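Local coordinates for protein UTP-glucose-1-phosphate uridylyltransferase 2 (Trypanosoma brucei, PDB 3GUE) that probably makes UDP-glucose and diphosphate from UTP and alpha-D-glucose 1-phosphate, and holds UDP-glucose in the crystal, at residues S51-E56 / H258-K262; K167-F173 / T343-Q347; N222-T226 / Q395-L399; K238-M244 / F359-V365; V431-R435 / F448-V454. All coordinates share one frame; numbering follows the deposited sequence.

Contact 1: S51-E56 / H258-K262. Unlike the reference sequence in segment 51-56: S53 (reference Phe).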
# COMPACT_ATOMS: atom_id res chain seq x y z
N SER A 51 -0.78 -23.02 9.77
CA SER A 51 0.68 -22.89 9.62
C SER A 51 1.26 -21.79 10.50
O SER A 51 2.49 -21.62 10.60
CB SER A 51 1.06 -22.65 8.14
OG SER A 51 0.74 -21.32 7.73
N ILE A 52 0.38 -21.03 11.13
CA ILE A 52 0.79 -19.88 11.90
C ILE A 52 0.06 -19.78 13.23
O ILE A 52 -0.98 -20.43 13.46
CB ILE A 52 0.57 -18.57 11.11
CG1 ILE A 52 -0.86 -18.51 10.56
CG2 ILE A 52 1.64 -18.44 10.01
CD1 ILE A 52 -1.35 -17.13 10.25
N SER A 53 0.63 -18.95 14.09
CA SER A 53 0.12 -18.67 15.42
C SER A 53 -0.06 -17.16 15.50
O SER A 53 0.69 -16.43 14.86
CB SER A 53 1.13 -19.12 16.46
OG SER A 53 1.19 -20.52 16.48
N PRO A 54 -1.06 -16.69 16.27
CA PRO A 54 -1.23 -15.24 16.42
C PRO A 54 -0.14 -14.54 17.25
O PRO A 54 0.41 -15.12 18.18
CB PRO A 54 -2.60 -15.12 17.11
CG PRO A 54 -2.78 -16.42 17.82
CD PRO A 54 -2.09 -17.46 17.00
N VAL A 55 0.18 -13.31 16.87
CA VAL A 55 1.01 -12.42 17.68
C VAL A 55 0.14 -11.74 18.76
O VAL A 55 -0.68 -10.87 18.46
CB VAL A 55 1.70 -11.34 16.81
CG1 VAL A 55 2.53 -10.39 17.69
CG2 VAL A 55 2.56 -11.96 15.75
N GLU A 56 0.39 -12.13 20.00
CA GLU A 56 -0.45 -11.76 21.14
C GLU A 56 -0.04 -10.44 21.80
O GLU A 56 -0.85 -9.77 22.46
CB GLU A 56 -0.44 -12.89 22.18
CG GLU A 56 0.85 -13.05 23.01
CD GLU A 56 1.90 -14.01 22.42
OE1 GLU A 56 2.10 -14.08 21.17
OE2 GLU A 56 2.56 -14.69 23.25
N HIS A 258 -1.58 -8.81 7.99
CA HIS A 258 -1.37 -8.91 9.43
C HIS A 258 -0.13 -9.75 9.73
O HIS A 258 0.28 -10.60 8.93
CB HIS A 258 -2.59 -9.49 10.17
CG HIS A 258 -2.85 -10.93 9.86
ND1 HIS A 258 -2.21 -11.96 10.52
CD2 HIS A 258 -3.66 -11.52 8.95
CE1 HIS A 258 -2.64 -13.12 10.05
NE2 HIS A 258 -3.52 -12.88 9.10
N LEU A 259 0.44 -9.49 10.91
CA LEU A 259 1.56 -10.24 11.41
C LEU A 259 1.09 -11.51 12.06
O LEU A 259 -0.04 -11.60 12.57
CB LEU A 259 2.40 -9.40 12.41
CG LEU A 259 3.24 -8.29 11.77
CD1 LEU A 259 4.21 -7.71 12.82
CD2 LEU A 259 4.02 -8.76 10.56
N ALA A 260 1.96 -12.51 12.01
CA ALA A 260 1.73 -13.77 12.70
C ALA A 260 3.10 -14.32 13.01
O ALA A 260 4.10 -13.67 12.76
CB ALA A 260 0.94 -14.72 11.83
N TYR A 261 3.13 -15.52 13.57
CA TYR A 261 4.34 -16.18 14.00
C TYR A 261 4.39 -17.55 13.35
O TYR A 261 3.36 -18.18 13.13
CB TYR A 261 4.31 -16.37 15.53
CG TYR A 261 4.83 -15.19 16.33
CD1 TYR A 261 5.95 -14.49 15.93
CD2 TYR A 261 4.20 -14.82 17.54
CE1 TYR A 261 6.44 -13.42 16.66
CE2 TYR A 261 4.68 -13.73 18.28
CZ TYR A 261 5.80 -13.06 17.85
OH TYR A 261 6.29 -12.01 18.57
N LYS A 262 5.61 -18.02 13.07
CA LYS A 262 5.82 -19.40 12.59
C LYS A 262 7.00 -20.04 13.32
O LYS A 262 7.98 -19.36 13.63
CB LYS A 262 6.10 -19.35 11.08
CG LYS A 262 5.94 -20.65 10.32
CD LYS A 262 6.37 -20.42 8.87
CE LYS A 262 7.80 -19.88 8.79
NZ LYS A 262 7.96 -18.88 7.70
O HOH W 1 -1.43 -12.75 14.30
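S53 and Y261 form an antiparallel hydrogen-bonded pair. S53 N gives to Y261 O at 3.0 Å, and Y261 N gives to S53 O at 2.9 Å. S53 replaces the phenylalanine of the reference sequence. The tight part lies around V55 and the Y261 ring. V55 CG2 sits over the centre of one ring face, 3.8 Å from the centroid and 13° off the normal, a CH-pi contact. CG2 points there because it lies beside the backbone N, while CG1 is anti to that N (chi1 178°). The same methyl also presses on A260 CA at 3.6 Å. On the other flank, I52 CD1 meets A260 CB at 3.7 Å and reaches the edge of the H258 ring. The loose part begins where the pairing ends. E56 is exposed, and its OE1 lies in the plane of the Y261 ring, 3.9 Å from Y261 CE2. Strand 53-54 is one edge strand of a three-stranded antiparallel sheet. Strand 257-262 is its middle strand and strand 275-280 its other edge. I52 and A260 both rest on V277 of strand 275-280, and L259 packs on M244 and V246 of strand 242-248.

Contact 2: K167-F173 / T343-Q347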
# COMPACT_ATOMS: atom_id res chain seq x y z
N LYS A 167 2.16 -10.85 -16.95
CA LYS A 167 1.06 -11.66 -16.43
C LYS A 167 1.19 -12.97 -17.20
O LYS A 167 1.57 -12.96 -18.37
CB LYS A 167 -0.28 -11.04 -16.76
CG LYS A 167 -0.51 -9.70 -16.08
CD LYS A 167 -1.83 -9.12 -16.54
CE LYS A 167 -1.99 -7.69 -16.05
NZ LYS A 167 -3.34 -7.14 -16.38
N ILE A 168 0.94 -14.10 -16.54
CA ILE A 168 1.15 -15.39 -17.19
C ILE A 168 -0.18 -16.17 -17.18
O ILE A 168 -0.93 -16.03 -16.23
CB ILE A 168 2.35 -16.17 -16.57
CG1 ILE A 168 2.14 -16.45 -15.07
CG2 ILE A 168 3.70 -15.38 -16.78
CD1 ILE A 168 2.93 -17.68 -14.57
N ARG A 169 -0.47 -16.93 -18.22
CA ARG A 169 -1.76 -17.64 -18.32
C ARG A 169 -1.88 -18.68 -17.20
O ARG A 169 -0.92 -19.40 -16.90
CB ARG A 169 -1.90 -18.35 -19.67
CG ARG A 169 -1.86 -17.48 -20.94
CD ARG A 169 -2.02 -18.39 -22.21
NE ARG A 169 -3.25 -19.20 -22.19
CZ ARG A 169 -4.32 -19.01 -22.97
NH1 ARG A 169 -4.34 -18.05 -23.88
NH2 ARG A 169 -5.37 -19.83 -22.86
N GLN A 170 -3.05 -18.78 -16.59
CA GLN A 170 -3.26 -19.76 -15.52
C GLN A 170 -3.13 -21.22 -15.99
O GLN A 170 -2.74 -22.11 -15.20
CB GLN A 170 -4.61 -19.56 -14.85
CG GLN A 170 -4.69 -18.33 -13.88
CD GLN A 170 -6.02 -18.20 -13.26
OE1 GLN A 170 -6.82 -19.13 -13.33
NE2 GLN A 170 -6.31 -17.04 -12.62
N ASP A 171 -3.45 -21.47 -17.26
CA ASP A 171 -3.40 -22.84 -17.84
C ASP A 171 -2.02 -23.34 -18.23
O ASP A 171 -1.59 -24.42 -17.78
CB ASP A 171 -4.45 -23.05 -18.97
CG ASP A 171 -4.25 -22.10 -20.18
OD1 ASP A 171 -3.25 -21.34 -20.23
OD2 ASP A 171 -5.09 -22.13 -21.11
N ASN A 172 -1.28 -22.57 -19.02
CA ASN A 172 0.02 -23.06 -19.51
C ASN A 172 1.25 -22.24 -19.07
O ASN A 172 2.38 -22.53 -19.49
CB ASN A 172 0.00 -23.31 -21.05
CG ASN A 172 -0.09 -22.03 -21.90
OD1 ASN A 172 0.24 -20.92 -21.45
ND2 ASN A 172 -0.53 -22.18 -23.11
N PHE A 173 1.01 -21.20 -18.28
CA PHE A 173 2.06 -20.32 -17.69
C PHE A 173 2.91 -19.49 -18.68
O PHE A 173 3.93 -18.90 -18.31
CB PHE A 173 2.93 -21.08 -16.66
CG PHE A 173 2.11 -21.90 -15.67
CD1 PHE A 173 1.56 -21.29 -14.54
CD2 PHE A 173 1.85 -23.26 -15.89
CE1 PHE A 173 0.79 -22.03 -13.63
CE2 PHE A 173 1.06 -24.01 -14.98
CZ PHE A 173 0.54 -23.39 -13.86
N THR A 343 -8.89 -13.64 -20.73
CA THR A 343 -7.97 -14.69 -20.31
C THR A 343 -7.57 -14.61 -18.83
O THR A 343 -7.07 -13.57 -18.38
CB THR A 343 -6.69 -14.73 -21.21
OG1 THR A 343 -7.08 -14.94 -22.59
CG2 THR A 343 -5.71 -15.87 -20.79
N LYS A 344 -7.77 -15.71 -18.11
CA LYS A 344 -7.39 -15.85 -16.71
C LYS A 344 -5.87 -15.99 -16.56
O LYS A 344 -5.25 -16.81 -17.24
CB LYS A 344 -8.06 -17.07 -16.09
CG LYS A 344 -9.58 -17.03 -15.97
CD LYS A 344 -10.02 -18.15 -15.04
CE LYS A 344 -11.49 -18.07 -14.72
NZ LYS A 344 -12.28 -19.07 -15.46
N VAL A 345 -5.30 -15.19 -15.66
CA VAL A 345 -3.85 -15.10 -15.49
C VAL A 345 -3.45 -15.15 -14.02
O VAL A 345 -4.30 -15.15 -13.12
CB VAL A 345 -3.21 -13.82 -16.16
CG1 VAL A 345 -3.38 -13.87 -17.70
CG2 VAL A 345 -3.79 -12.51 -15.59
N TYR A 346 -2.14 -15.18 -13.80
CA TYR A 346 -1.57 -15.13 -12.47
C TYR A 346 -0.54 -14.00 -12.47
O TYR A 346 0.31 -13.93 -13.35
CB TYR A 346 -0.87 -16.44 -12.12
CG TYR A 346 -1.73 -17.66 -11.82
CD1 TYR A 346 -2.75 -17.62 -10.86
CD2 TYR A 346 -1.45 -18.90 -12.43
CE1 TYR A 346 -3.52 -18.78 -10.56
CE2 TYR A 346 -2.19 -20.06 -12.13
CZ TYR A 346 -3.22 -19.99 -11.21
OH TYR A 346 -3.96 -21.12 -10.93
N GLN A 347 -0.66 -13.10 -11.49
CA GLN A 347 0.36 -12.09 -11.23
C GLN A 347 1.25 -12.52 -10.06
O GLN A 347 0.79 -12.75 -8.94
CB GLN A 347 -0.28 -10.72 -11.01
CG GLN A 347 -1.30 -10.39 -12.13
CD GLN A 347 -2.12 -9.13 -11.91
OE1 GLN A 347 -2.83 -8.70 -12.82
NE2 GLN A 347 -2.05 -8.54 -10.73
O HOH W 2 -5.03 -8.13 -14.95
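An antiparallel sheet of four strands contains this contact, which pairs its two inner strands, 165-169 and 344-349. I168 and Y346 form the hydrogen-bonded pair: Y346 N gives to I168 O at 2.8 Å, and I168 N gives to Y346 O at 3.3 Å. As the first strand ends, Q170 N still gives to K344 O at 3.0 Å. Q170 then folds back over its partner strand. Its NE2 donates to V345 O at 2.8 Å. The acceptor lies in the amide plane of Q170, but the nitrogen sits above the V345 carbonyl plane. This bond helps fix the turn of the amide. Q170 CG lies over the centre of the Y346 ring, 3.3 Å from its centroid, a close CH-pi contact. With CG anti to its own carbonyl carbon (chi1 -75°) and the chain extended beyond it, one side chain reaches both ring and carbonyl. F173 CE1 meets the edge of the same ring at Y346 CE2, 3.9 Å away. R169 grips D171 side-on with NE and NH2 in a salt bridge, and T343 CG2 lies over one guanidinium face. K167 and Q347 run side by side, with K167 CE 3.5 Å from Q347 OE1. K167 NZ also bonds to V335 O. Strand 329-334 flanks 344-349, strand 186-187 flanks 165-169, and helix 26-40 packs on I168 and F173.

Contact 3: N222-T226 / Q395-L399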
# COMPACT_ATOMS: atom_id res chain seq x y z
N ASN A 222 -1.05 6.51 1.89
CA ASN A 222 -1.06 6.75 3.34
C ASN A 222 -0.46 8.09 3.68
O ASN A 222 0.75 8.23 3.79
CB ASN A 222 -0.32 5.64 4.11
CG ASN A 222 -0.32 5.88 5.62
OD1 ASN A 222 -1.11 6.68 6.14
ND2 ASN A 222 0.56 5.18 6.34
N LEU A 223 -1.32 9.08 3.86
CA LEU A 223 -0.88 10.45 4.07
C LEU A 223 -0.70 10.71 5.57
O LEU A 223 -0.49 11.84 6.01
CB LEU A 223 -1.89 11.42 3.41
CG LEU A 223 -1.99 11.31 1.87
CD1 LEU A 223 -3.12 12.15 1.34
CD2 LEU A 223 -0.68 11.73 1.22
N GLY A 224 -0.75 9.64 6.36
CA GLY A 224 -0.47 9.74 7.80
C GLY A 224 0.99 9.45 8.17
O GLY A 224 1.44 9.79 9.27
N ALA A 225 1.70 8.79 7.25
CA ALA A 225 3.08 8.34 7.46
C ALA A 225 3.98 9.51 7.86
O ALA A 225 3.85 10.61 7.32
CB ALA A 225 3.61 7.62 6.19
N THR A 226 4.80 9.29 8.87
CA THR A 226 5.68 10.33 9.39
C THR A 226 7.09 9.76 9.63
O THR A 226 7.26 8.66 10.17
CB THR A 226 5.08 11.06 10.68
OG1 THR A 226 5.87 12.20 11.01
CG2 THR A 226 5.02 10.13 11.92
N GLN A 395 0.83 18.92 7.39
CA GLN A 395 0.22 18.47 6.12
C GLN A 395 -0.11 16.98 6.02
O GLN A 395 -0.21 16.43 4.93
CB GLN A 395 1.06 18.94 4.92
CG GLN A 395 1.27 20.47 4.86
CD GLN A 395 0.01 21.24 4.52
OE1 GLN A 395 -1.10 20.69 4.50
NE2 GLN A 395 0.18 22.51 4.23
N ARG A 396 -0.27 16.31 7.16
CA ARG A 396 -0.64 14.91 7.16
C ARG A 396 -2.17 14.85 7.19
O ARG A 396 -2.83 15.84 7.48
CB ARG A 396 -0.02 14.15 8.34
CG ARG A 396 1.49 13.96 8.23
CD ARG A 396 2.05 13.00 9.28
NE ARG A 396 1.77 13.48 10.63
CZ ARG A 396 1.03 12.84 11.52
NH1 ARG A 396 0.50 11.66 11.20
NH2 ARG A 396 0.82 13.37 12.73
N LEU A 397 -2.71 13.70 6.82
CA LEU A 397 -4.13 13.43 7.01
C LEU A 397 -4.29 12.44 8.14
O LEU A 397 -3.62 11.40 8.16
CB LEU A 397 -4.78 12.92 5.73
CG LEU A 397 -5.13 14.08 4.80
CD1 LEU A 397 -3.92 14.62 4.08
CD2 LEU A 397 -6.14 13.65 3.81
N VAL A 398 -5.16 12.77 9.08
CA VAL A 398 -5.30 11.97 10.31
C VAL A 398 -6.77 11.87 10.73
O VAL A 398 -7.56 12.79 10.52
CB VAL A 398 -4.51 12.59 11.48
CG1 VAL A 398 -2.99 12.68 11.13
CG2 VAL A 398 -5.07 13.94 11.82
N LEU A 399 -7.13 10.73 11.31
CA LEU A 399 -8.48 10.48 11.77
C LEU A 399 -8.80 11.53 12.84
O LEU A 399 -7.94 11.89 13.64
CB LEU A 399 -8.58 9.06 12.36
CG LEU A 399 -9.97 8.57 12.78
CD1 LEU A 399 -10.86 8.33 11.58
CD2 LEU A 399 -9.82 7.30 13.59
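R396 and L397 hold the loop 222-226 by one hydrogen bond each. R396 comes first. Its chain bends at the third torsion (chi3 -59°), which brings NH1 back to the loop. NH1 gives to G224 O at 2.8 Å. The nitrogen lies in the carbonyl plane, on a lone pair of that oxygen, while the oxygen is tilted 20° from the guanidinium plane. The N-H...O angle is 147°, so the bond is somewhat bent. R396 CD passes close to the loop backbone, 3.6 Å from A225 O. T226 CB touches the same carbon, R396 CD, at 3.9 Å. Outside the contact, R396 NE makes a salt bridge with D394, which helps to fix the guanidinium.

L397 follows. Its N gives to L223 O at 3.0 Å, approaching from above the carbonyl plane. The side chains of L397 and L223 lie side by side and point the same way, with CD1 of L223 3.8 Å from CD1 of L397. Both leucines pack on F110 of helix 107-122.

The loop itself is shaped by N222, whose OD1 accepts from G224 N at 3.0 Å. This is an Asx turn. It follows strand 214-219, just after the UDP-glucose-binding residues N219 and G220, and leads to helix 229-237. The arrangement is a strand-to-helix connection of the nucleotide-binding GT-A domain, held by R396 and by L397, the first residue of strand 397-399.

Contact 4: K238-M244 / F359-V365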
# COMPACT_ATOMS: atom_id res chain seq x y z
N LYS A 238 18.92 -0.22 19.09
CA LYS A 238 18.76 -1.69 19.07
C LYS A 238 19.47 -2.36 17.87
O LYS A 238 19.33 -3.58 17.67
CB LYS A 238 17.26 -2.05 19.06
CG LYS A 238 16.47 -1.53 20.28
CD LYS A 238 16.88 -2.17 21.63
CE LYS A 238 16.38 -3.62 21.77
NZ LYS A 238 14.91 -3.82 21.55
N GLN A 239 20.19 -1.55 17.08
CA GLN A 239 20.94 -2.01 15.89
C GLN A 239 20.08 -2.90 14.97
O GLN A 239 20.50 -3.99 14.55
CB GLN A 239 22.23 -2.76 16.27
CG GLN A 239 23.33 -1.99 17.05
CD GLN A 239 24.15 -2.92 17.96
OE1 GLN A 239 23.60 -3.74 18.71
NE2 GLN A 239 25.47 -2.80 17.89
N LEU A 240 18.87 -2.42 14.66
CA LEU A 240 17.91 -3.15 13.83
C LEU A 240 18.18 -2.90 12.36
O LEU A 240 18.56 -1.77 12.00
CB LEU A 240 16.48 -2.67 14.11
CG LEU A 240 15.87 -2.71 15.51
CD1 LEU A 240 14.40 -2.38 15.40
CD2 LEU A 240 16.10 -4.06 16.13
N GLY A 241 17.98 -3.93 11.53
CA GLY A 241 18.04 -3.79 10.08
C GLY A 241 16.71 -3.36 9.48
O GLY A 241 16.64 -2.78 8.39
N PHE A 242 15.64 -3.65 10.22
CA PHE A 242 14.29 -3.51 9.71
C PHE A 242 13.36 -3.28 10.90
O PHE A 242 13.41 -4.02 11.90
CB PHE A 242 13.96 -4.79 8.94
CG PHE A 242 12.54 -4.88 8.41
CD1 PHE A 242 12.29 -4.74 7.04
CD2 PHE A 242 11.51 -5.20 9.25
CE1 PHE A 242 10.99 -4.89 6.54
CE2 PHE A 242 10.19 -5.31 8.78
CZ PHE A 242 9.92 -5.18 7.42
N LEU A 243 12.57 -2.21 10.81
CA LEU A 243 11.52 -1.93 11.74
C LEU A 243 10.21 -1.72 10.97
O LEU A 243 10.14 -0.88 10.09
CB LEU A 243 11.86 -0.71 12.59
CG LEU A 243 10.98 -0.40 13.82
CD1 LEU A 243 11.79 0.33 14.86
CD2 LEU A 243 9.68 0.39 13.50
N MET A 244 9.19 -2.49 11.32
CA MET A 244 7.82 -2.33 10.79
C MET A 244 6.88 -1.63 11.77
O MET A 244 6.75 -2.08 12.91
CB MET A 244 7.24 -3.72 10.49
CG MET A 244 5.76 -3.68 10.09
SD MET A 244 5.03 -5.30 9.90
CE MET A 244 5.90 -5.92 8.46
N PHE A 359 15.92 -10.00 7.39
CA PHE A 359 16.94 -9.19 8.07
C PHE A 359 17.38 -9.87 9.37
O PHE A 359 16.55 -10.50 10.06
CB PHE A 359 16.38 -7.78 8.36
CG PHE A 359 16.44 -6.84 7.17
CD1 PHE A 359 17.59 -6.06 6.93
CD2 PHE A 359 15.36 -6.72 6.29
CE1 PHE A 359 17.65 -5.18 5.84
CE2 PHE A 359 15.41 -5.84 5.19
CZ PHE A 359 16.55 -5.06 4.98
N ASP A 360 18.66 -9.75 9.70
CA ASP A 360 19.19 -10.36 10.91
C ASP A 360 18.49 -9.86 12.16
O ASP A 360 18.10 -10.65 13.02
CB ASP A 360 20.72 -10.16 11.05
CG ASP A 360 21.31 -10.93 12.27
OD1 ASP A 360 20.70 -11.92 12.74
OD2 ASP A 360 22.39 -10.55 12.76
N ARG A 361 18.32 -8.55 12.28
CA ARG A 361 17.67 -7.98 13.46
C ARG A 361 16.48 -7.13 13.01
O ARG A 361 16.65 -6.06 12.40
CB ARG A 361 18.66 -7.14 14.25
CG ARG A 361 19.85 -7.91 14.79
CD ARG A 361 20.82 -6.96 15.47
NE ARG A 361 20.14 -6.30 16.59
CZ ARG A 361 20.04 -6.85 17.80
NH1 ARG A 361 20.60 -8.04 18.03
NH2 ARG A 361 19.39 -6.21 18.77
N SER A 362 15.27 -7.63 13.28
CA SER A 362 14.07 -6.98 12.83
C SER A 362 13.06 -6.89 13.97
O SER A 362 13.09 -7.69 14.89
CB SER A 362 13.51 -7.66 11.58
OG SER A 362 12.80 -8.83 11.91
N GLU A 363 12.18 -5.90 13.91
CA GLU A 363 11.18 -5.71 14.95
C GLU A 363 9.93 -5.09 14.36
O GLU A 363 9.98 -4.41 13.32
CB GLU A 363 11.73 -4.80 16.06
CG GLU A 363 12.72 -5.49 17.05
CD GLU A 363 12.93 -4.71 18.34
OE1 GLU A 363 12.20 -3.74 18.58
OE2 GLU A 363 13.82 -5.08 19.13
N ALA A 364 8.80 -5.34 15.03
CA ALA A 364 7.57 -4.62 14.75
C ALA A 364 7.16 -3.87 16.04
O ALA A 364 7.28 -4.41 17.15
CB ALA A 364 6.50 -5.58 14.33
N VAL A 365 6.68 -2.64 15.88
CA VAL A 365 6.23 -1.81 17.02
C VAL A 365 4.83 -1.26 16.79
O VAL A 365 4.53 -0.82 15.67
CB VAL A 365 7.20 -0.60 17.22
CG1 VAL A 365 6.85 0.23 18.51
CG2 VAL A 365 8.63 -1.06 17.22
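K238 and E363 form a salt bridge where two neighbouring parallel strands of the central mixed sheet begin. That sheet belongs to the GT-A fold. K238 NZ reaches E363 OE2 at 2.9 Å and uses the syn lone pair of that oxygen. The lysine chain is bent at its second, third and fourth torsions, which curls NZ back to the carboxylate. Y234 OH bonds to both K238 NZ and E363 OE1, so the pair has a shared partner. The K238 carbonyl has another task. R361 grips its oxygen side-on with two nitrogens, NH2 at 2.9 Å and NE at 3.0 Å from K238 O. Q239 carries the positive phi of a Schellman motif, which ends helix 229-237 and turns the chain toward the sheet. L240 crosses E363 at about a right angle, with L240 CD1 3.7 Å from E363 CB. G241 N gives to R361 O at 2.7 Å, and G241 O lies over one face of the F359 ring, toward its rim. F242 follows. Its CB meets F359 CD2 at 3.6 Å, and the two ring planes stand 32° apart. From here the strands run in register, F242 with S362, L243 with E363 and M244 with A364. E363 bonds to strand 242-248 through both its N and its O: N gives to F242 O, and O accepts from M244 N. L243 packs on V365 and on helix 229-237. M244 lies on the same sheet face as F242 and also touches N302, a UDP-glucose-binding residue. V365 N gives to M244 O at 3.0 Å.

Contact 5: V431-R435 / F448-V454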
# COMPACT_ATOMS: atom_id res chain seq x y z
N VAL A 431 -20.04 14.68 -0.70
CA VAL A 431 -19.42 13.76 0.26
C VAL A 431 -20.11 14.04 1.60
O VAL A 431 -20.12 15.19 2.04
CB VAL A 431 -17.87 14.02 0.39
CG1 VAL A 431 -17.20 12.97 1.31
CG2 VAL A 431 -17.22 14.03 -0.98
N PRO A 432 -20.71 13.00 2.23
CA PRO A 432 -21.39 13.20 3.51
C PRO A 432 -20.41 13.43 4.66
O PRO A 432 -19.23 13.08 4.54
CB PRO A 432 -22.15 11.86 3.71
CG PRO A 432 -21.25 10.85 3.04
CD PRO A 432 -20.78 11.59 1.79
N SER A 433 -20.89 14.05 5.74
CA SER A 433 -20.13 14.19 6.98
C SER A 433 -20.10 12.77 7.58
O SER A 433 -21.13 12.10 7.65
CB SER A 433 -20.83 15.20 7.92
OG SER A 433 -20.24 15.35 9.20
N LEU A 434 -18.91 12.32 7.96
CA LEU A 434 -18.71 10.99 8.58
C LEU A 434 -17.91 11.02 9.88
O LEU A 434 -17.56 9.98 10.42
CB LEU A 434 -18.04 10.02 7.58
CG LEU A 434 -18.87 9.67 6.31
CD1 LEU A 434 -18.00 8.97 5.32
CD2 LEU A 434 -20.10 8.81 6.63
N ARG A 435 -17.60 12.20 10.38
CA ARG A 435 -16.86 12.32 11.63
C ARG A 435 -17.58 11.71 12.85
O ARG A 435 -16.94 11.22 13.76
CB ARG A 435 -16.43 13.79 11.91
CG ARG A 435 -17.57 14.79 11.93
CD ARG A 435 -17.11 16.22 12.25
NE ARG A 435 -18.29 17.08 12.32
CZ ARG A 435 -19.12 17.13 13.36
NH1 ARG A 435 -18.90 16.39 14.45
NH2 ARG A 435 -20.18 17.93 13.31
N PHE A 448 -25.78 10.45 -2.49
CA PHE A 448 -25.75 11.56 -1.53
C PHE A 448 -25.86 12.89 -2.24
O PHE A 448 -25.26 13.07 -3.30
CB PHE A 448 -24.47 11.56 -0.69
CG PHE A 448 -24.39 10.45 0.31
CD1 PHE A 448 -25.16 10.48 1.48
CD2 PHE A 448 -23.57 9.35 0.07
CE1 PHE A 448 -25.11 9.43 2.40
CE2 PHE A 448 -23.50 8.28 1.00
CZ PHE A 448 -24.27 8.32 2.16
N GLY A 449 -26.63 13.80 -1.65
CA GLY A 449 -26.62 15.20 -2.02
C GLY A 449 -25.74 15.93 -1.01
O GLY A 449 -24.81 15.34 -0.44
N ALA A 450 -26.05 17.20 -0.78
CA ALA A 450 -25.18 18.10 -0.03
C ALA A 450 -25.47 18.17 1.47
O ALA A 450 -26.61 17.98 1.93
CB ALA A 450 -25.20 19.52 -0.67
N ASP A 451 -24.40 18.40 2.23
CA ASP A 451 -24.41 18.55 3.69
C ASP A 451 -25.22 17.48 4.45
O ASP A 451 -25.87 17.76 5.45
CB ASP A 451 -24.80 19.98 4.08
CG ASP A 451 -23.96 21.02 3.33
OD1 ASP A 451 -23.03 21.60 3.94
OD2 ASP A 451 -24.22 21.24 2.13
N VAL A 452 -25.17 16.25 3.95
CA VAL A 452 -25.69 15.09 4.65
C VAL A 452 -24.79 14.71 5.83
O VAL A 452 -23.59 14.62 5.70
CB VAL A 452 -25.91 13.89 3.68
CG1 VAL A 452 -26.29 12.63 4.43
CG2 VAL A 452 -27.01 14.25 2.69
N SER A 453 -25.39 14.51 7.00
CA SER A 453 -24.65 14.17 8.20
C SER A 453 -24.92 12.71 8.55
O SER A 453 -26.07 12.33 8.77
CB SER A 453 -25.06 15.12 9.35
OG SER A 453 -24.62 14.66 10.62
N VAL A 454 -23.88 11.88 8.55
CA VAL A 454 -24.06 10.46 8.93
C VAL A 454 -23.56 10.23 10.37
O VAL A 454 -22.41 10.57 10.70
CB VAL A 454 -23.42 9.45 7.91
CG1 VAL A 454 -23.50 8.03 8.42
CG2 VAL A 454 -24.03 9.56 6.52
O HOH W 3 -23.05 15.41 1.66
O HOH W 4 -21.42 17.48 1.49
O HOH W 5 -20.89 12.79 10.90
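The F448 ring carries P432 over the centre of one face. P432 CG stands 3.9 Å from the ring centroid, only 6° off the normal, a CH-pi contact. The two side chains cross at about a right angle. The proline ring also reaches V454, with P432 CB 4.1 Å from V454 CG2. Next to it the backbones bridge. S433 N gives to V452 O at 2.8 Å, and V454 N gives to S433 O at 2.9 Å. L434 runs alongside V454 and points the same way, so that L434 CD2 touches V454 CB at 3.6 Å. Both V454 methyls also lie near L434 CD2. Waters fill in at both ends. One donates to S433 OG and V454 O. Another joins V431 O to D451 N, and a third donates to G449 O and accepts from V452 N. S433 OG also bonds to D387 OD2. Helix 378-385 lies near, with L382 touching P432 and L434. The contact is remote from the UDP-glucose pocket. It belongs to the C-terminal region of short parallel strands, where strand after strand stacks in the manner of a left-handed beta-helix, as in relatives of this family.

From the N terminus, contact 1 opens at 51-56 and closes at 258-262. Contact 2 opens within that span, at 167-173, and closes beyond it, at 343-347, so they cross. Contact 3 opens at 222-226 and contact 4 at 238-244; both cross contacts 1 and 2. Contact 4 closes at 359-365, within the span of contact 3, which closes at 395-399. Contact 5 follows in series, a short loop between 431-435 and 448-454. Contacts 1 and 4 touch through L259 and A364, and join the small antiparallel sheet to the central one. Contact 2 ties a separate antiparallel sheet together, contact 3 joins the loop after strand 214-219 to strand 397-399, and contact 5 belongs to the C-terminal strands.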